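Long-range contacts in attachment invasion locus protein (Yersinia pestis, PDB 3QRA), which probably promotes the invasion of eukaryotic cells by pathogenic bacteria, as an outer membrane beta-barrel adhesin: residues A12-K17 / A49-G54; A94-A99 / S112-A117; A134-S139 / G147-G152. One frame throughout, in Å; residues are numbered along the deposited sequence.

Contact 1: residues A12-K17 / A49-G54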
ATOM      1  N   ALA A  12      -6.602   1.910   1.093  1.00 21.15           N
ATOM      2  CA  ALA A  12      -5.305   1.920   1.770  1.00 22.64           C
ATOM      3  C   ALA A  12      -5.313   2.973   2.879  1.00 23.15           C
ATOM      4  O   ALA A  12      -5.857   4.064   2.705  1.00 22.95           O
ATOM      5  CB  ALA A  12      -4.185   2.181   0.771  1.00 23.55           C
ATOM      6  N   GLN A  13      -4.733   2.648   4.031  1.00 21.31           N
ATOM      7  CA  GLN A  13      -4.659   3.622   5.111  1.00 20.60           C
ATOM      8  C   GLN A  13      -3.282   3.505   5.752  1.00 21.58           C
ATOM      9  O   GLN A  13      -2.828   2.400   6.051  1.00 23.25           O
ATOM     10  CB  GLN A  13      -5.749   3.366   6.148  1.00 27.10           C
ATOM     11  CG  GLN A  13      -5.694   4.323   7.330  1.00 37.33           C
ATOM     12  CD  GLN A  13      -7.061   4.850   7.721  1.00 50.18           C
ATOM     13  OE1 GLN A  13      -7.186   5.979   8.195  1.00 62.29           O
ATOM     14  NE2 GLN A  13      -8.092   4.029   7.541  1.00 47.14           N
ATOM     15  N   SER A  14      -2.613   4.637   5.921  1.00 24.02           N
ATOM     16  CA  SER A  14      -1.272   4.651   6.500  1.00 26.24           C
ATOM     17  C   SER A  14      -1.279   5.246   7.904  1.00 30.75           C
ATOM     18  O   SER A  14      -2.125   6.081   8.245  1.00 27.75           O
ATOM     19  CB  SER A  14      -0.301   5.465   5.626  1.00 23.75           C
ATOM     20  OG  SER A  14      -0.165   4.942   4.318  1.00 25.42           O
ATOM     21  N   ARG A  15      -0.340   4.769   8.718  1.00 26.90           N
ATOM     22  CA  ARG A  15       0.071   5.408   9.949  1.00 30.32           C
ATOM     23  C   ARG A  15       1.482   5.918   9.695  1.00 29.42           C
ATOM     24  O   ARG A  15       2.294   5.222   9.093  1.00 24.88           O
ATOM     25  CB  ARG A  15       0.090   4.404  11.101  1.00 30.50           C
ATOM     26  CG  ARG A  15      -1.294   3.929  11.562  1.00 37.82           C
ATOM     27  CD  ARG A  15      -1.171   3.120  12.855  1.00 41.80           C
ATOM     28  NE  ARG A  15      -2.471   2.755  13.406  1.00 50.77           N
ATOM     29  N   VAL A  16       1.760   7.141  10.130  1.00 25.78           N
ATOM     30  CA  VAL A  16       3.048   7.765   9.877  1.00 28.90           C
ATOM     31  C   VAL A  16       3.644   8.201  11.207  1.00 31.05           C
ATOM     32  O   VAL A  16       3.013   8.942  11.962  1.00 31.92           O
ATOM     33  CB  VAL A  16       2.898   8.992   8.957  1.00 26.99           C
ATOM     34  CG1 VAL A  16       4.254   9.631   8.694  1.00 30.52           C
ATOM     35  CG2 VAL A  16       2.239   8.584   7.648  1.00 25.17           C
ATOM     36  N   LYS A  17       4.865   7.755  11.489  1.00 28.82           N
ATOM     37  CA  LYS A  17       5.478   8.034  12.789  1.00 29.85           C
ATOM     38  C   LYS A  17       6.941   8.461  12.671  1.00 35.17           C
ATOM     39  O   LYS A  17       7.735   7.777  12.047  1.00 31.99           O
ATOM     40  CB  LYS A  17       5.390   6.782  13.673  1.00 27.38           C
ATOM     41  CG  LYS A  17       6.147   6.887  15.009  1.00 34.79           C
ATOM     42  CD  LYS A  17       5.421   7.746  16.018  1.00 34.72           C
ATOM     43  CE  LYS A  17       6.311   8.020  17.244  1.00 40.94           C
ATOM     44  NZ  LYS A  17       5.514   8.308  18.439  1.00 44.93           N
ATOM     45  N   ALA A  49       0.265   1.478  -4.443  1.00 21.00           N
ATOM     46  CA  ALA A  49      -0.515   2.086  -3.370  1.00 20.84           C
ATOM     47  C   ALA A  49      -0.266   3.583  -3.306  1.00 22.15           C
ATOM     48  O   ALA A  49       0.833   4.066  -3.597  1.00 22.19           O
ATOM     49  CB  ALA A  49      -0.176   1.429  -2.009  1.00 21.85           C
ATOM     50  N   GLN A  50      -1.295   4.322  -2.924  1.00 19.31           N
ATOM     51  CA  GLN A  50      -1.116   5.734  -2.656  1.00 23.48           C
ATOM     52  C   GLN A  50      -1.982   6.111  -1.474  1.00 27.70           C
ATOM     53  O   GLN A  50      -3.119   5.675  -1.378  1.00 25.86           O
ATOM     54  CB  GLN A  50      -1.449   6.569  -3.897  1.00 30.96           C
ATOM     55  CG  GLN A  50      -2.862   7.107  -3.960  1.00 46.92           C
ATOM     56  CD  GLN A  50      -2.986   8.281  -4.923  1.00 42.89           C
ATOM     57  OE1 GLN A  50      -2.246   8.369  -5.909  1.00 42.20           O
ATOM     58  NE2 GLN A  50      -3.898   9.204  -4.623  1.00 38.51           N
ATOM     59  N   THR A  51      -1.417   6.882  -0.546  1.00 27.07           N
ATOM     60  CA  THR A  51      -2.192   7.478   0.535  1.00 25.06           C
ATOM     61  C   THR A  51      -1.811   8.946   0.669  1.00 26.56           C
ATOM     62  O   THR A  51      -0.740   9.371   0.241  1.00 25.79           O
ATOM     63  CB  THR A  51      -1.971   6.774   1.894  1.00 28.02           C
ATOM     64  OG1 THR A  51      -0.585   6.855   2.260  1.00 23.77           O
ATOM     65  CG2 THR A  51      -2.418   5.312   1.837  1.00 23.63           C
ATOM     66  N   ARG A  52      -2.696   9.729   1.251  1.00 23.16           N
ATOM     67  CA  ARG A  52      -2.421  11.152   1.350  1.00 24.31           C
ATOM     68  C   ARG A  52      -3.226  11.778   2.450  1.00 23.08           C
ATOM     69  O   ARG A  52      -4.254  11.253   2.883  1.00 26.46           O
ATOM     70  CB  ARG A  52      -2.709  11.855   0.019  1.00 36.69           C
ATOM     71  CG  ARG A  52      -4.158  11.778  -0.421  1.00 37.36           C
ATOM     72  CD  ARG A  52      -4.313  12.192  -1.887  1.00 43.90           C
ATOM     73  NE  ARG A  52      -5.693  12.533  -2.219  1.00 50.97           N
ATOM     74  N   ARG A  53      -2.729  12.909   2.921  1.00 27.65           N
ATOM     75  CA  ARG A  53      -3.484  13.757   3.822  1.00 28.91           C
ATOM     76  C   ARG A  53      -3.230  15.162   3.325  1.00 38.01           C
ATOM     77  O   ARG A  53      -2.114  15.652   3.423  1.00 41.67           O
ATOM     78  CB  ARG A  53      -2.977  13.595   5.260  1.00 36.50           C
ATOM     79  CG  ARG A  53      -3.705  14.462   6.278  1.00 49.33           C
ATOM     80  CD  ARG A  53      -2.977  14.465   7.620  1.00 55.80           C
ATOM     81  N   GLY A  54      -4.250  15.804   2.767  1.00 37.90           N
ATOM     82  CA  GLY A  54      -4.069  17.128   2.196  1.00 45.98           C
ATOM     83  C   GLY A  54      -4.778  18.224   2.966  1.00 46.23           C
ATOM     84  O   GLY A  54      -5.155  18.046   4.122  1.00 44.50           O
TER

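Contact 2: residues A94-A99 / S112-A117. With C8E ((hydroxyethyloxy)tri(ethyloxy)octane), chain D.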
ATOM      1  N   ALA A  94       9.590  -0.113  -3.801  1.00 21.78           N
ATOM      2  CA  ALA A  94       9.974   1.232  -3.404  1.00 23.09           C
ATOM      3  C   ALA A  94       8.778   2.002  -2.864  1.00 23.54           C
ATOM      4  O   ALA A  94       7.661   1.892  -3.385  1.00 23.51           O
ATOM      5  CB  ALA A  94      10.587   1.986  -4.588  1.00 23.49           C
ATOM      6  N   GLY A  95       9.039   2.770  -1.814  1.00 21.55           N
ATOM      7  CA  GLY A  95       8.087   3.739  -1.290  1.00 23.21           C
ATOM      8  C   GLY A  95       8.656   5.136  -1.469  1.00 23.66           C
ATOM      9  O   GLY A  95       9.874   5.333  -1.426  1.00 21.93           O
ATOM     10  N   HIS A  96       7.769   6.110  -1.674  1.00 24.80           N
ATOM     11  CA  HIS A  96       8.156   7.496  -1.869  1.00 25.33           C
ATOM     12  C   HIS A  96       7.196   8.349  -1.066  1.00 24.16           C
ATOM     13  O   HIS A  96       5.977   8.278  -1.262  1.00 26.78           O
ATOM     14  CB  HIS A  96       8.096   7.889  -3.350  1.00 26.94           C
ATOM     15  CG  HIS A  96       8.458   9.323  -3.612  1.00 30.87           C
ATOM     16  ND1 HIS A  96       9.765   9.763  -3.673  1.00 31.02           N
ATOM     17  CD2 HIS A  96       7.686  10.417  -3.811  1.00 33.42           C
ATOM     18  CE1 HIS A  96       9.780  11.061  -3.914  1.00 31.82           C
ATOM     19  NE2 HIS A  96       8.530  11.484  -4.000  1.00 33.34           N
ATOM     20  N   GLY A  97       7.756   9.124  -0.145  1.00 21.21           N
ATOM     21  CA  GLY A  97       6.981  10.038   0.675  1.00 22.61           C
ATOM     22  C   GLY A  97       7.355  11.483   0.437  1.00 27.17           C
ATOM     23  O   GLY A  97       8.508  11.814   0.149  1.00 27.09           O
ATOM     24  N   LYS A  98       6.361  12.353   0.552  1.00 24.93           N
ATOM     25  CA  LYS A  98       6.581  13.784   0.459  1.00 28.09           C
ATOM     26  C   LYS A  98       5.735  14.498   1.504  1.00 30.58           C
ATOM     27  O   LYS A  98       4.552  14.200   1.670  1.00 28.61           O
ATOM     28  CB  LYS A  98       6.244  14.301  -0.941  1.00 30.98           C
ATOM     29  CG  LYS A  98       6.375  15.836  -1.068  1.00 38.67           C
ATOM     30  CD  LYS A  98       6.442  16.241  -2.539  1.00 51.72           C
ATOM     31  CE  LYS A  98       6.904  17.679  -2.716  1.00 60.66           C
ATOM     32  NZ  LYS A  98       5.890  18.657  -2.242  1.00 64.44           N
ATOM     33  N   ALA A  99       6.360  15.424   2.217  1.00 31.29           N
ATOM     34  CA  ALA A  99       5.666  16.224   3.220  1.00 34.04           C
ATOM     35  C   ALA A  99       5.975  17.694   2.993  1.00 35.36           C
ATOM     36  O   ALA A  99       7.133  18.071   2.817  1.00 38.10           O
ATOM     37  CB  ALA A  99       6.091  15.803   4.625  1.00 37.91           C
ATOM     38  N   SER A 112      11.175  15.226   0.555  1.00 31.02           N
ATOM     39  CA  SER A 112      10.697  13.990  -0.034  1.00 31.25           C
ATOM     40  C   SER A 112      11.811  12.947  -0.024  1.00 28.99           C
ATOM     41  O   SER A 112      12.999  13.281  -0.004  1.00 27.59           O
ATOM     42  CB  SER A 112      10.134  14.227  -1.445  1.00 38.81           C
ATOM     43  OG  SER A 112      11.146  14.178  -2.430  1.00 44.40           O
ATOM     44  N   LYS A 113      11.413  11.687  -0.001  1.00 29.39           N
ATOM     45  CA  LYS A 113      12.372  10.601   0.139  1.00 29.99           C
ATOM     46  C   LYS A 113      11.840   9.335  -0.504  1.00 26.92           C
ATOM     47  O   LYS A 113      10.650   9.032  -0.416  1.00 25.10           O
ATOM     48  CB  LYS A 113      12.673  10.352   1.626  1.00 28.85           C
ATOM     49  CG  LYS A 113      13.539   9.125   1.909  1.00 36.72           C
ATOM     50  CD  LYS A 113      14.992   9.359   1.497  1.00 40.96           C
ATOM     51  CE  LYS A 113      15.859   8.141   1.820  1.00 49.15           C
ATOM     52  NZ  LYS A 113      17.283   8.360   1.444  1.00 56.68           N
ATOM     53  N   THR A 114      12.742   8.596  -1.146  1.00 28.60           N
ATOM     54  CA  THR A 114      12.437   7.272  -1.679  1.00 26.08           C
ATOM     55  C   THR A 114      13.277   6.238  -0.947  1.00 25.74           C
ATOM     56  O   THR A 114      14.488   6.416  -0.772  1.00 27.54           O
ATOM     57  CB  THR A 114      12.774   7.186  -3.177  1.00 31.40           C
ATOM     58  OG1 THR A 114      12.088   8.228  -3.880  1.00 34.60           O
ATOM     59  CG2 THR A 114      12.369   5.825  -3.746  1.00 30.14           C
ATOM     60  N   SER A 115      12.639   5.154  -0.515  1.00 23.74           N
ATOM     61  CA  SER A 115      13.347   4.102   0.184  1.00 26.36           C
ATOM     62  C   SER A 115      12.730   2.778  -0.200  1.00 25.15           C
ATOM     63  O   SER A 115      11.782   2.736  -0.988  1.00 24.08           O
ATOM     64  CB  SER A 115      13.257   4.306   1.699  1.00 32.56           C
ATOM     65  OG  SER A 115      14.171   3.461   2.383  1.00 38.62           O
ATOM     66  N   LEU A 116      13.263   1.696   0.348  1.00 22.77           N
ATOM     67  CA  LEU A 116      12.658   0.382   0.132  1.00 25.02           C
ATOM     68  C   LEU A 116      11.286   0.315   0.804  1.00 26.48           C
ATOM     69  O   LEU A 116      11.055   0.936   1.855  1.00 26.07           O
ATOM     70  CB  LEU A 116      13.557  -0.710   0.704  1.00 23.93           C
ATOM     71  CG  LEU A 116      14.877  -0.929  -0.036  1.00 31.52           C
ATOM     72  CD1 LEU A 116      15.775  -1.887   0.751  1.00 35.12           C
ATOM     73  CD2 LEU A 116      14.602  -1.457  -1.452  1.00 36.18           C
ATOM     74  N   ALA A 117      10.376  -0.432   0.188  1.00 22.34           N
ATOM     75  CA  ALA A 117       9.112  -0.773   0.831  1.00 21.48           C
ATOM     76  C   ALA A 117       8.993  -2.293   0.884  1.00 21.30           C
ATOM     77  O   ALA A 117       9.417  -2.985  -0.041  1.00 21.63           O
ATOM     78  CB  ALA A 117       7.945  -0.178   0.067  1.00 19.70           C
TER
HETATM   79  C1  C8E D   3       7.854  12.252   4.251  1.00 48.78           C
HETATM   80  C2  C8E D   3       9.118  12.738   3.549  1.00 44.39           C
HETATM   81  C3  C8E D   3      10.348  12.017   4.088  1.00 50.91           C
HETATM   82  C4  C8E D   3      11.164  12.892   5.033  1.00 56.16           C
HETATM   83  C5  C8E D   3      12.568  12.319   5.197  1.00 60.17           C
HETATM   84  C6  C8E D   3      13.623  13.419   5.241  1.00 65.44           C
HETATM   85  C7  C8E D   3      14.225  13.687   3.866  1.00 65.68           C
HETATM   86  C8  C8E D   3      14.908  15.050   3.838  1.00 65.60           C

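Contact 3: residues A134-S139 / G147-G152. With C8E ((hydroxyethyloxy)tri(ethyloxy)octane), chain H; C8E ((hydroxyethyloxy)tri(ethyloxy)octane), chain B.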
ATOM      1  N   ALA A 134      -5.816  -8.643   1.179  1.00 23.17           N
ATOM      2  CA  ALA A 134      -5.447  -7.829   2.341  1.00 22.64           C
ATOM      3  C   ALA A 134      -3.950  -7.879   2.532  1.00 22.81           C
ATOM      4  O   ALA A 134      -3.345  -8.943   2.407  1.00 21.74           O
ATOM      5  CB  ALA A 134      -6.164  -8.305   3.613  1.00 23.16           C
ATOM      6  N   SER A 135      -3.345  -6.734   2.824  1.00 19.47           N
ATOM      7  CA  SER A 135      -1.898  -6.731   3.017  1.00 20.48           C
ATOM      8  C   SER A 135      -1.421  -5.592   3.903  1.00 21.01           C
ATOM      9  O   SER A 135      -2.157  -4.643   4.170  1.00 20.96           O
ATOM     10  CB  SER A 135      -1.175  -6.693   1.657  1.00 20.37           C
ATOM     11  OG  SER A 135      -1.177  -5.391   1.097  1.00 20.14           O
ATOM     12  N   TYR A 136      -0.183  -5.722   4.368  1.00 18.97           N
ATOM     13  CA  TYR A 136       0.485  -4.682   5.135  1.00 17.67           C
ATOM     14  C   TYR A 136       1.806  -4.352   4.446  1.00 20.30           C
ATOM     15  O   TYR A 136       2.459  -5.225   3.843  1.00 19.77           O
ATOM     16  CB  TYR A 136       0.733  -5.124   6.585  1.00 20.33           C
ATOM     17  CG  TYR A 136       1.581  -4.140   7.361  1.00 19.28           C
ATOM     18  CD1 TYR A 136       1.017  -2.986   7.903  1.00 25.55           C
ATOM     19  CD2 TYR A 136       2.945  -4.358   7.553  1.00 23.77           C
ATOM     20  CE1 TYR A 136       1.790  -2.079   8.615  1.00 26.69           C
ATOM     21  CE2 TYR A 136       3.725  -3.445   8.259  1.00 26.03           C
ATOM     22  CZ  TYR A 136       3.138  -2.313   8.782  1.00 28.66           C
ATOM     23  OH  TYR A 136       3.893  -1.398   9.487  1.00 32.82           O
ATOM     24  N   GLU A 137       2.186  -3.084   4.522  1.00 17.89           N
ATOM     25  CA  GLU A 137       3.406  -2.603   3.910  1.00 19.54           C
ATOM     26  C   GLU A 137       4.123  -1.677   4.878  1.00 24.03           C
ATOM     27  O   GLU A 137       3.487  -0.953   5.610  1.00 22.22           O
ATOM     28  CB  GLU A 137       3.038  -1.828   2.656  1.00 21.76           C
ATOM     29  CG  GLU A 137       4.193  -1.212   1.911  1.00 20.33           C
ATOM     30  CD  GLU A 137       3.704  -0.668   0.590  1.00 26.67           C
ATOM     31  OE1 GLU A 137       3.361  -1.499  -0.280  1.00 28.26           O
ATOM     32  OE2 GLU A 137       3.616   0.573   0.445  1.00 28.53           O
ATOM     33  N   TYR A 138       5.448  -1.693   4.852  1.00 18.23           N
ATOM     34  CA  TYR A 138       6.269  -0.847   5.715  1.00 19.74           C
ATOM     35  C   TYR A 138       7.356  -0.178   4.886  1.00 21.34           C
ATOM     36  O   TYR A 138       7.961  -0.804   4.011  1.00 21.28           O
ATOM     37  CB  TYR A 138       6.916  -1.693   6.810  1.00 21.25           C
ATOM     38  CG  TYR A 138       7.896  -0.936   7.671  1.00 23.02           C
ATOM     39  CD1 TYR A 138       7.454  -0.098   8.695  1.00 26.76           C
ATOM     40  CD2 TYR A 138       9.272  -1.069   7.475  1.00 25.04           C
ATOM     41  CE1 TYR A 138       8.370   0.595   9.503  1.00 27.60           C
ATOM     42  CE2 TYR A 138      10.186  -0.385   8.274  1.00 28.10           C
ATOM     43  CZ  TYR A 138       9.730   0.445   9.275  1.00 26.44           C
ATOM     44  OH  TYR A 138      10.644   1.108  10.064  1.00 30.20           O
ATOM     45  N   SER A 139       7.585   1.106   5.129  1.00 19.21           N
ATOM     46  CA  SER A 139       8.715   1.781   4.503  1.00 20.46           C
ATOM     47  C   SER A 139       9.295   2.780   5.487  1.00 21.89           C
ATOM     48  O   SER A 139       8.552   3.523   6.129  1.00 25.14           O
ATOM     49  CB  SER A 139       8.286   2.480   3.207  1.00 20.48           C
ATOM     50  OG  SER A 139       9.381   3.116   2.560  1.00 23.98           O
ATOM     51  N   GLY A 147       3.600   2.905   7.880  1.00 22.12           N
ATOM     52  CA  GLY A 147       2.963   1.598   7.815  1.00 20.54           C
ATOM     53  C   GLY A 147       1.631   1.718   7.090  1.00 24.13           C
ATOM     54  O   GLY A 147       0.852   2.607   7.391  1.00 23.15           O
ATOM     55  N   THR A 148       1.363   0.840   6.139  1.00 20.13           N
ATOM     56  CA  THR A 148       0.149   0.964   5.340  1.00 21.47           C
ATOM     57  C   THR A 148      -0.620  -0.350   5.275  1.00 25.87           C
ATOM     58  O   THR A 148      -0.072  -1.380   4.889  1.00 24.71           O
ATOM     59  CB  THR A 148       0.474   1.444   3.901  1.00 21.82           C
ATOM     60  OG1 THR A 148       1.202   2.682   3.960  1.00 21.60           O
ATOM     61  CG2 THR A 148      -0.830   1.623   3.063  1.00 18.05           C
ATOM     62  N   TRP A 149      -1.890  -0.299   5.656  1.00 22.33           N
ATOM     63  CA  TRP A 149      -2.781  -1.443   5.537  1.00 20.52           C
ATOM     64  C   TRP A 149      -3.654  -1.286   4.307  1.00 23.67           C
ATOM     65  O   TRP A 149      -4.038  -0.176   3.946  1.00 20.97           O
ATOM     66  CB  TRP A 149      -3.663  -1.584   6.774  1.00 23.34           C
ATOM     67  CG  TRP A 149      -2.937  -2.194   7.952  1.00 30.99           C
ATOM     68  CD1 TRP A 149      -2.347  -1.535   8.985  1.00 31.49           C
ATOM     69  CD2 TRP A 149      -2.727  -3.591   8.187  1.00 30.56           C
ATOM     70  NE1 TRP A 149      -1.789  -2.441   9.865  1.00 33.72           N
ATOM     71  CE2 TRP A 149      -2.011  -3.710   9.394  1.00 36.26           C
ATOM     72  CE3 TRP A 149      -3.080  -4.757   7.492  1.00 36.00           C
ATOM     73  CZ2 TRP A 149      -1.635  -4.950   9.924  1.00 41.53           C
ATOM     74  CZ3 TRP A 149      -2.708  -5.990   8.021  1.00 46.51           C
ATOM     75  CH2 TRP A 149      -1.995  -6.074   9.225  1.00 41.65           C
ATOM     76  N   MET A 150      -3.950  -2.416   3.674  1.00 19.93           N
ATOM     77  CA  MET A 150      -4.688  -2.426   2.418  1.00 17.03           C
ATOM     78  C   MET A 150      -5.727  -3.517   2.468  1.00 22.54           C
ATOM     79  O   MET A 150      -5.441  -4.631   2.919  1.00 21.85           O
ATOM     80  CB  MET A 150      -3.728  -2.678   1.251  1.00 20.53           C
ATOM     81  CG  MET A 150      -2.614  -1.613   1.142  1.00 22.96           C
ATOM     82  SD  MET A 150      -1.374  -2.055  -0.090  1.00 25.77           S
ATOM     83  CE  MET A 150       0.041  -1.168   0.587  1.00 26.96           C
ATOM     84  N   LEU A 151      -6.928  -3.193   1.986  1.00 23.91           N
ATOM     85  CA  LEU A 151      -8.019  -4.166   1.933  1.00 22.38           C
ATOM     86  C   LEU A 151      -8.832  -3.919   0.671  1.00 23.81           C
ATOM     87  O   LEU A 151      -9.424  -2.855   0.512  1.00 21.87           O
ATOM     88  CB  LEU A 151      -8.921  -4.030   3.154  1.00 24.21           C
ATOM     89  CG  LEU A 151     -10.198  -4.882   3.154  1.00 33.06           C
ATOM     90  CD1 LEU A 151      -9.865  -6.371   3.180  1.00 27.77           C
ATOM     91  CD2 LEU A 151     -11.089  -4.514   4.338  1.00 34.79           C
ATOM     92  N   GLY A 152      -8.866  -4.907  -0.217  1.00 21.66           N
ATOM     93  CA  GLY A 152      -9.461  -4.727  -1.524  1.00 21.70           C
ATOM     94  C   GLY A 152     -10.201  -5.947  -2.027  1.00 24.03           C
ATOM     95  O   GLY A 152     -10.304  -6.962  -1.347  1.00 23.38           O
TER
HETATM   96  C1  C8E H   7      -3.333  -9.588   6.100  1.00 50.15           C
HETATM   97  C2  C8E H   7      -1.952  -8.999   6.362  1.00 58.01           C
HETATM   98  C3  C8E H   7      -0.980 -10.059   6.867  1.00 64.76           C
HETATM   99  C4  C8E H   7       0.467  -9.642   6.623  1.00 66.63           C
HETATM  100  C5  C8E H   7       1.294  -9.690   7.905  1.00 62.07           C
HETATM  101  C6  C8E H   7       1.941  -8.344   8.219  1.00 58.96           C
HETATM  102  C7  C8E H   7       2.193  -8.203   9.716  1.00 58.50           C
HETATM  103  C8  C8E H   7       2.789  -6.845  10.063  1.00 65.43           C
HETATM  104  O9  C8E H   7       2.311  -6.425  11.324  1.00 69.34           O
HETATM  105  C1  C8E B   1     -10.053  -1.628 -11.106  1.00 45.98           C
HETATM  106  C2  C8E B   1     -10.336  -3.124 -11.021  1.00 50.45           C
HETATM  107  C3  C8E B   1     -11.039  -3.482  -9.715  1.00 44.41           C
HETATM  108  C4  C8E B   1     -12.293  -4.313  -9.961  1.00 46.50           C
HETATM  109  C5  C8E B   1     -13.530  -3.646  -9.361  1.00 38.76           C
HETATM  110  C6  C8E B   1     -13.966  -4.404  -8.113  1.00 39.56           C
HETATM  111  C7  C8E B   1     -14.793  -3.527  -7.178  1.00 39.72           C
HETATM  112  C8  C8E B   1     -14.647  -3.978  -5.729  1.00 44.10           C
HETATM  113  O9  C8E B   1     -14.376  -2.839  -4.941  1.00 46.91           O
HETATM  114  C10 C8E B   1     -14.334  -3.093  -3.553  1.00 23.85           C
HETATM  115  C11 C8E B   1     -13.062  -2.434  -3.042  1.00 31.78           C
HETATM  116  O12 C8E B   1     -13.000  -2.523  -1.637  1.00 36.90           O
HETATM  117  C13 C8E B   1     -12.958  -3.854  -1.213  1.00 25.11           C
HETATM  118  C14 C8E B   1     -13.513  -3.971   0.192  1.00 35.27           C
HETATM  119  O15 C8E B   1     -13.157  -5.244   0.686  1.00 44.11           O
HETATM  120  C16 C8E B   1     -14.054  -6.250   0.262  1.00 45.02           C
HETATM  121  C17 C8E B   1     -15.461  -5.957   0.764  1.00 57.73           C
HETATM  122  O   HOH W   1       3.889   1.790   4.055  1.00 21.56           O

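Contact 1: residues A12-K17 / A49-G54
Gln50 meets Ala12 through its backbone, the carbonyl O lying 4.2 Å from Ala12 CB, while its side chain sets out from the other side of the strand. Thr51 follows and carries the contact with both branches of its side chain. Its CB points at 12-17, and with chi1 at 60° OG1 sits between the backbone N and the carbonyl carbon, while CG2 lies beside the backbone N. Thr51 OG1 thereby lies 2.8 Å from Ser14 OG, in a hydrogen bond whose donor could be either group. The methyl does apolar work next to it: Thr51 CG2 rests on Ala12 CB at 3.7 Å and also lies 3.4 Å from Ser14 OG. Ser14 OG has a second partner in Thr148 OG1, so this buried hydroxyl is held between two threonines. Beyond Thr51 the segments separate.

At their closest the strand axes are 6.7 Å apart, wider than the spacing of paired strands, and they cross at -59°. No backbone pairing joins them; every contact has a side-chain atom on at least one side. Strand 28-37 lies between the two in the sheet order, and Tyr71 packs on Thr51 from strand 66-81. Small residues meeting across the curve of the sheet, joined by a hydroxyl pair, make this part of the interior of a closed eight-stranded antiparallel barrel of the outer membrane type.

Contact 2: residues A94-A99 / S112-A117
His96 CG stands anti to its backbone N (chi1 179°), and Thr114 OG1 lies anti to its own carbonyl carbon (chi1 -55°), which brings imidazole and hydroxyl together on one face of the sheet. The two side chains cross obliquely. Thr114 OG1 approaches the edge of the ring near its plane and is 2.8 Å from His96 ND1, in a hydrogen bond in which either could donate; Thr114 CB also lies in the ring plane. Ser112 OG approaches the same ring obliquely, 3.7 Å from His96 CE1, a plain contact. Ser112 CB continues the row by touching Lys98 CB at 3.9 Å, after which the lysine chain leads away.

Beneath these groups the strands pair antiparallel. Gly95 and Ser115 form one hydrogen-bonded pair, with N to O distances of 2.9 Å for Gly95 N to Ser115 O and likewise for Ser115 N to Gly95 O; Gly97 and Lys113 form the next pair with the same two bonds. Ala94 with Leu116, His96 with Thr114 and Lys98 with Ser112 are the non-hydrogen-bonded pairs, where CA-H groups lean on carbonyls, as in Thr114 CA to Gly95 O at 3.2 Å. On the face of Lys113 and Ser115, the glycines contribute no side chains. There Ala117 CB rests on Gly95 N at 3.7 Å, and a detergent tail lies against the other end, its C3 being 3.8 Å from Lys113 CB.

The pairing belongs to the hairpin of strands 86-102 and 108-124. Strand 66-81 continues the sheet beside 86-102, with the Tyr72 ring meeting His96, and strand 130-141 flanks 108-124, where Lys140 O receives the Ser115 hydroxyl.

Contact 3: residues A134-S139 / G147-G152
Ala134 touches Leu151 at the start of the pairing, CB to CD1 4.2 Å, on the face of the sheet that also carries Tyr136 and Trp149. Ser135, on the other face, forms a hydrogen-bonded pair with Met150 through N to O bonds in both directions. Its hydroxyl packs beside the thioether, Ser135 OG to Met150 SD 3.5 Å, and is hydrogen-bonded to Lys33 NZ.

Tyr136 comes next and sets CB and CD1 over one face of the Trp149 indole. CG is anti to the backbone N (chi1 173°), and CB stands almost on the normal of the six-membered ring, 3.8 Å from its centroid, a CH-pi contact. Farther out, Tyr136 CD1 sits above the same face, offset toward the rim and 3.5 Å from Trp149 CE2. The phenol ring and the five-membered ring are inclined at 52°, so the pair is oblique. Tyr136 OH reaches as far as Gly147, 3.6 Å from its CA. A detergent tail runs beside both rings, with C8 at 3.5 Å from Tyr136 CD2 and C2 at 3.5 Å from Trp149 CZ3, at the edge of the indole.

Glu137 returns to the Ser135 face and pairs with Thr148 by two backbone bonds. Its extended chain slants past that of Met150, Glu137 OE1 lying 3.4 Å from Met150 CE. A water bound to Thr148 OG1, which also hydrogen-bonds Ser14 OG, makes a further, weak bond to Glu137 O.

Chemically, the two faces differ sharply. The aromatic face, lined by a detergent chain, is consistent with a lipid-facing surface; on the other, Ser73 and Tyr71 both hydrogen-bond Glu137 OE2, which, if they donate, could favour a charged carboxylate.

How the contacts relate
All three contacts belong to one closed sheet, and contact 3 touches both of the others. Strand 144-156 neighbours strand 5-18, so contact 3 meets contact 1 through the backbone, Arg15 N to Gly147 O at 2.8 Å, and through hydroxyls, Ser14 OG to Thr148 OG1 at 2.7 Å. On its other flank strand 130-141 neighbours 108-124, and Ser139 OG is 2.8 Å from Leu116 O of contact 2. Contacts 1 and 2 stay about 7 Å apart at their nearest atoms. Each contact has a residue touching a detergent molecule; contacts 2 and 3 are hairpin pairings, whereas contact 1 joins next-but-one strands by side chains on the inner side of the barrel.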